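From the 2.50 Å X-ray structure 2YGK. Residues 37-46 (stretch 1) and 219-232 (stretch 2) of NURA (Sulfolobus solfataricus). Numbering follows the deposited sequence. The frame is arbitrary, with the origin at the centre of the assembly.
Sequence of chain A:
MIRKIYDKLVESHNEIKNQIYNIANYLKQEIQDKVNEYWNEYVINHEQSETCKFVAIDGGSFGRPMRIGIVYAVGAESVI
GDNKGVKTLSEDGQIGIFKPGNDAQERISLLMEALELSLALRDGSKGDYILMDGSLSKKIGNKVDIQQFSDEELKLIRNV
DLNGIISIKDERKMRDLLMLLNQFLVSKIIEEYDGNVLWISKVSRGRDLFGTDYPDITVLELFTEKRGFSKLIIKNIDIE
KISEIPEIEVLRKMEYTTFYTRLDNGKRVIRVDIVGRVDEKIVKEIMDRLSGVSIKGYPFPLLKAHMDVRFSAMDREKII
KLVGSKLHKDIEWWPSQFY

Stretch 1 37-46: EYWNEYVINH
Stretch 2, residues 219-232: VLELFTEKRGFSKL

Two segments of one NurA chain, at least 181 residues apart in sequence wherever they touch, pair as short antiparallel strands, 39-41 with 228-230, whose axes approach to 4.7 Å with 159° between their N-to-C directions; together they bury 893 Å². At Tyr 38 (phi/psi -96/6; chi1 m, -76°) pairing begins: Lys 231 N donates to Tyr 38 O at 3.1 Å, and the extended, all-t Lys 231 side chain lays its CD over one face of the tyrosine ring, 4.4 Å from Tyr 38 CE1.

Trp 39 (-111/141; chi1 t, chi2 -113°) is the non-hydrogen-bonded partner of Ser 230, CA to CA 4.7 Å, with both side chains on the same sheet face. Its indole is sandwiched: Thr 224 CG2 sits over one face, 3.8 Å from the centroid of the Trp 39 five-membered ring, and Phe 229 O lies over the opposite face, 3.6 Å from Trp 39 CE3. Thr 224 (chi1 p) has just left the helix that ends at Phe 223, and Thr 224 OG1 donates back to Leu 220 O at 2.7 Å, while Leu 220 CD2 packs 3.6 Å from Trp 39 CE3. At the ring edge, Trp 39 NE1 makes a weak hydrogen bond to Lys 226 O, 3.4 Å.

Asn 40 (-119/118; chi1 m) and Phe 229 (-154/156; chi1 p) form the hydrogen-bonded pair, CA to CA 5.3 Å. Asn 40 N reaches Phe 229 O at 2.8 Å and Phe 229 N reaches Asn 40 O at 3.0 Å. On the sheet face opposite Trp 39, Asn 40 CB stands over the Phe 229 ring, 3.6 Å from its centroid; Asn 40 ND2 adds a weak bond to Phe 229 O at 3.4 Å.

Glu 41 (-68/140; chi1 m), whose CA-to-CB bond points away from stretch 2, is the non-hydrogen-bonded partner of Gly 228 (175/-159), CA to CA 4.5 Å. A side chain has no room here: Gly 228 CA is 3.1 Å from Asn 40 O, and an ideal CB on Gly 228 would clash with that oxygen.

Beyond the strand, Tyr 42 (-148/86; chi1 t) donates from its N to Arg 227 O at 2.9 Å, and Tyr 42 CB packs 4.1 Å from Phe 229 CE1, near the phenyl plane. The extended Arg 227 side chain (chi1 to chi3 t) returns the link: Arg 227 NH1 donates to Tyr 42 O at 2.8 Å. Past Val 43, the same NH1 bonds weakly to Ile 44 O at 3.2 Å. Asn 45 (chi1 p) closes the contact, its CB over one guanidinium face, 4.1 Å from Arg 227 NH2.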

# COMPACT_ATOMS: atom_id res chain seq x y z
N GLU A 37 19.05 -26.34 -17.60
CA GLU A 37 19.39 -25.83 -18.92
C GLU A 37 19.86 -24.39 -18.80
O GLU A 37 20.89 -24.03 -19.32
CB GLU A 37 18.18 -25.85 -19.87
CG GLU A 37 17.47 -27.23 -20.07
CD GLU A 37 18.08 -28.08 -21.16
OE1 GLU A 37 18.99 -27.61 -21.87
OE2 GLU A 37 17.63 -29.23 -21.29
N TYR A 38 19.07 -23.57 -18.10
CA TYR A 38 19.28 -22.11 -18.04
C TYR A 38 20.08 -21.60 -16.84
O TYR A 38 20.13 -20.40 -16.66
CB TYR A 38 17.95 -21.39 -17.97
CG TYR A 38 17.12 -21.26 -19.20
CD1 TYR A 38 17.45 -21.85 -20.41
CD2 TYR A 38 15.94 -20.54 -19.14
CE1 TYR A 38 16.62 -21.70 -21.53
CE2 TYR A 38 15.13 -20.39 -20.21
CZ TYR A 38 15.45 -20.96 -21.40
OH TYR A 38 14.55 -20.75 -22.43
N TRP A 39 20.63 -22.48 -16.02
CA TRP A 39 21.50 -22.07 -14.90
C TRP A 39 22.97 -22.49 -15.12
O TRP A 39 23.27 -23.59 -15.62
CB TRP A 39 20.98 -22.66 -13.60
CG TRP A 39 21.68 -22.20 -12.33
CD1 TRP A 39 22.44 -22.97 -11.50
CD2 TRP A 39 21.62 -20.90 -11.73
NE1 TRP A 39 22.89 -22.22 -10.44
CE2 TRP A 39 22.39 -20.95 -10.55
CE3 TRP A 39 21.00 -19.71 -12.07
CZ2 TRP A 39 22.57 -19.83 -9.71
CZ3 TRP A 39 21.16 -18.59 -11.23
CH2 TRP A 39 21.94 -18.66 -10.07
N ASN A 40 23.89 -21.60 -14.74
CA ASN A 40 25.31 -21.87 -14.85
C ASN A 40 25.96 -21.84 -13.49
O ASN A 40 25.93 -20.82 -12.81
CB ASN A 40 25.98 -20.84 -15.77
CG ASN A 40 25.40 -20.87 -17.17
OD1 ASN A 40 25.82 -21.69 -18.03
ND2 ASN A 40 24.42 -19.99 -17.41
N GLU A 41 26.52 -22.97 -13.08
CA GLU A 41 27.29 -23.03 -11.84
C GLU A 41 28.55 -22.22 -12.01
O GLU A 41 29.15 -22.23 -13.07
CB GLU A 41 27.63 -24.48 -11.48
CG GLU A 41 26.42 -25.24 -11.01
CD GLU A 41 26.68 -26.71 -10.70
OE1 GLU A 41 27.82 -27.06 -10.24
OE2 GLU A 41 25.72 -27.51 -10.91
N TYR A 42 28.93 -21.48 -10.99
CA TYR A 42 30.19 -20.79 -10.98
C TYR A 42 30.68 -20.74 -9.55
O TYR A 42 30.45 -19.79 -8.82
CB TYR A 42 30.07 -19.39 -11.56
CG TYR A 42 31.38 -18.66 -11.67
CD1 TYR A 42 32.45 -19.24 -12.34
CD2 TYR A 42 31.55 -17.41 -11.11
CE1 TYR A 42 33.67 -18.58 -12.44
CE2 TYR A 42 32.77 -16.74 -11.21
CZ TYR A 42 33.82 -17.32 -11.88
OH TYR A 42 35.03 -16.68 -12.00
N VAL A 43 31.36 -21.80 -9.16
CA VAL A 43 31.68 -21.97 -7.77
C VAL A 43 32.96 -21.25 -7.29
O VAL A 43 33.02 -20.91 -6.13
CB VAL A 43 31.60 -23.48 -7.38
CG1 VAL A 43 32.85 -24.25 -7.81
CG2 VAL A 43 31.33 -23.64 -5.89
N ILE A 44 33.96 -21.00 -8.14
CA ILE A 44 35.24 -20.37 -7.68
C ILE A 44 35.20 -18.85 -7.73
O ILE A 44 34.79 -18.29 -8.74
CB ILE A 44 36.51 -20.74 -8.53
CG1 ILE A 44 36.78 -22.24 -8.57
CG2 ILE A 44 37.77 -20.04 -7.98
CD1 ILE A 44 38.07 -22.61 -9.31
N ASN A 45 35.68 -18.20 -6.67
CA ASN A 45 35.83 -16.72 -6.61
C ASN A 45 37.24 -16.23 -6.99
O ASN A 45 38.19 -17.04 -7.09
CB ASN A 45 35.44 -16.18 -5.21
CG ASN A 45 36.41 -16.63 -4.08
OD1 ASN A 45 37.42 -17.31 -4.30
ND2 ASN A 45 36.09 -16.22 -2.85
N HIS A 46 37.39 -14.91 -7.16
CA HIS A 46 38.73 -14.28 -7.34
C HIS A 46 38.86 -12.92 -6.64
O HIS A 46 39.74 -12.74 -5.80
CB HIS A 46 39.09 -14.18 -8.83
CG HIS A 46 39.22 -15.51 -9.49
ND1 HIS A 46 40.38 -16.24 -9.45
CD2 HIS A 46 38.31 -16.26 -10.15
CE1 HIS A 46 40.19 -17.39 -10.09
NE2 HIS A 46 38.94 -17.43 -10.52
N VAL A 219 11.59 -19.40 -9.36
CA VAL A 219 11.96 -20.65 -10.02
C VAL A 219 13.43 -21.03 -9.74
O VAL A 219 13.70 -22.16 -9.39
CB VAL A 219 11.67 -20.58 -11.56
CG1 VAL A 219 12.48 -21.56 -12.29
CG2 VAL A 219 10.24 -20.87 -11.83
N LEU A 220 14.36 -20.09 -9.85
CA LEU A 220 15.78 -20.40 -9.59
C LEU A 220 16.14 -20.72 -8.14
O LEU A 220 17.11 -21.42 -7.86
CB LEU A 220 16.68 -19.26 -10.05
CG LEU A 220 16.64 -18.94 -11.53
CD1 LEU A 220 17.17 -17.54 -11.75
CD2 LEU A 220 17.41 -20.02 -12.34
N GLU A 221 15.38 -20.18 -7.21
CA GLU A 221 15.64 -20.40 -5.79
C GLU A 221 15.13 -21.76 -5.40
O GLU A 221 15.68 -22.39 -4.51
CB GLU A 221 14.97 -19.32 -4.94
CG GLU A 221 15.66 -17.95 -5.03
CD GLU A 221 14.91 -16.83 -4.30
OE1 GLU A 221 13.93 -17.12 -3.57
OE2 GLU A 221 15.31 -15.65 -4.45
N LEU A 222 14.09 -22.22 -6.09
CA LEU A 222 13.55 -23.53 -5.80
C LEU A 222 14.44 -24.62 -6.35
O LEU A 222 14.76 -25.57 -5.61
CB LEU A 222 12.12 -23.67 -6.33
CG LEU A 222 11.04 -22.95 -5.54
CD1 LEU A 222 9.74 -23.24 -6.17
CD2 LEU A 222 11.04 -23.38 -4.08
N PHE A 223 14.86 -24.48 -7.61
CA PHE A 223 15.48 -25.59 -8.35
C PHE A 223 16.98 -25.53 -8.61
O PHE A 223 17.51 -26.38 -9.32
CB PHE A 223 14.73 -25.79 -9.66
CG PHE A 223 13.30 -26.17 -9.45
CD1 PHE A 223 12.99 -27.38 -8.88
CD2 PHE A 223 12.26 -25.28 -9.75
CE1 PHE A 223 11.67 -27.73 -8.64
CE2 PHE A 223 10.95 -25.62 -9.53
CZ PHE A 223 10.64 -26.84 -8.98
N THR A 224 17.67 -24.55 -8.03
CA THR A 224 19.13 -24.53 -8.02
C THR A 224 19.59 -24.21 -6.60
O THR A 224 18.86 -23.54 -5.85
CB THR A 224 19.69 -23.49 -8.99
OG1 THR A 224 19.59 -22.17 -8.43
CG2 THR A 224 18.97 -23.52 -10.32
N GLU A 225 20.77 -24.69 -6.24
CA GLU A 225 21.35 -24.42 -4.92
C GLU A 225 22.65 -23.67 -5.01
O GLU A 225 22.91 -22.81 -4.17
CB GLU A 225 21.59 -25.73 -4.13
CG GLU A 225 21.82 -25.56 -2.58
CD GLU A 225 23.31 -25.66 -2.12
OE1 GLU A 225 23.98 -26.67 -2.42
OE2 GLU A 225 23.81 -24.73 -1.42
N LYS A 226 23.46 -24.00 -6.02
CA LYS A 226 24.85 -23.58 -6.04
C LYS A 226 25.04 -22.16 -6.58
O LYS A 226 24.23 -21.64 -7.37
CB LYS A 226 25.70 -24.56 -6.85
CG LYS A 226 25.98 -25.90 -6.16
CD LYS A 226 27.30 -25.82 -5.42
CE LYS A 226 27.54 -27.00 -4.46
NZ LYS A 226 29.04 -27.10 -4.09
N ARG A 227 26.11 -21.51 -6.12
CA ARG A 227 26.50 -20.20 -6.63
C ARG A 227 26.57 -20.18 -8.16
O ARG A 227 27.14 -21.09 -8.77
CB ARG A 227 27.84 -19.81 -6.03
CG ARG A 227 28.48 -18.55 -6.59
CD ARG A 227 29.88 -18.35 -5.95
NE ARG A 227 30.42 -16.99 -6.09
CZ ARG A 227 31.34 -16.63 -6.98
NH1 ARG A 227 31.81 -17.48 -7.88
NH2 ARG A 227 31.80 -15.37 -7.00
N GLY A 228 26.00 -19.16 -8.78
CA GLY A 228 25.97 -19.09 -10.23
C GLY A 228 25.19 -17.95 -10.86
O GLY A 228 24.96 -16.92 -10.27
N PHE A 229 24.82 -18.14 -12.12
CA PHE A 229 24.19 -17.11 -12.90
C PHE A 229 23.35 -17.69 -13.98
O PHE A 229 23.53 -18.80 -14.40
CB PHE A 229 25.23 -16.17 -13.50
CG PHE A 229 26.13 -16.82 -14.47
CD1 PHE A 229 27.26 -17.51 -14.02
CD2 PHE A 229 25.89 -16.75 -15.82
CE1 PHE A 229 28.14 -18.12 -14.94
CE2 PHE A 229 26.75 -17.36 -16.75
CZ PHE A 229 27.87 -18.04 -16.31
N SER A 230 22.37 -16.92 -14.43
CA SER A 230 21.42 -17.44 -15.39
C SER A 230 21.80 -17.07 -16.79
O SER A 230 22.62 -16.18 -17.01
CB SER A 230 20.07 -16.80 -15.12
OG SER A 230 20.10 -15.44 -15.52
N LYS A 231 21.14 -17.69 -17.75
CA LYS A 231 21.08 -17.14 -19.08
C LYS A 231 20.83 -15.62 -18.99
O LYS A 231 20.06 -15.14 -18.15
CB LYS A 231 19.99 -17.83 -19.87
CG LYS A 231 19.67 -17.16 -21.18
CD LYS A 231 19.01 -18.12 -22.18
CE LYS A 231 19.22 -17.62 -23.62
NZ LYS A 231 18.14 -18.00 -24.58
N LEU A 232 21.51 -14.90 -19.88
CA LEU A 232 21.44 -13.46 -19.98
C LEU A 232 20.25 -13.12 -20.82
O LEU A 232 19.99 -13.79 -21.78
CB LEU A 232 22.71 -12.89 -20.61
CG LEU A 232 23.90 -12.81 -19.64
CD1 LEU A 232 24.12 -14.13 -18.85
CD2 LEU A 232 25.20 -12.43 -20.37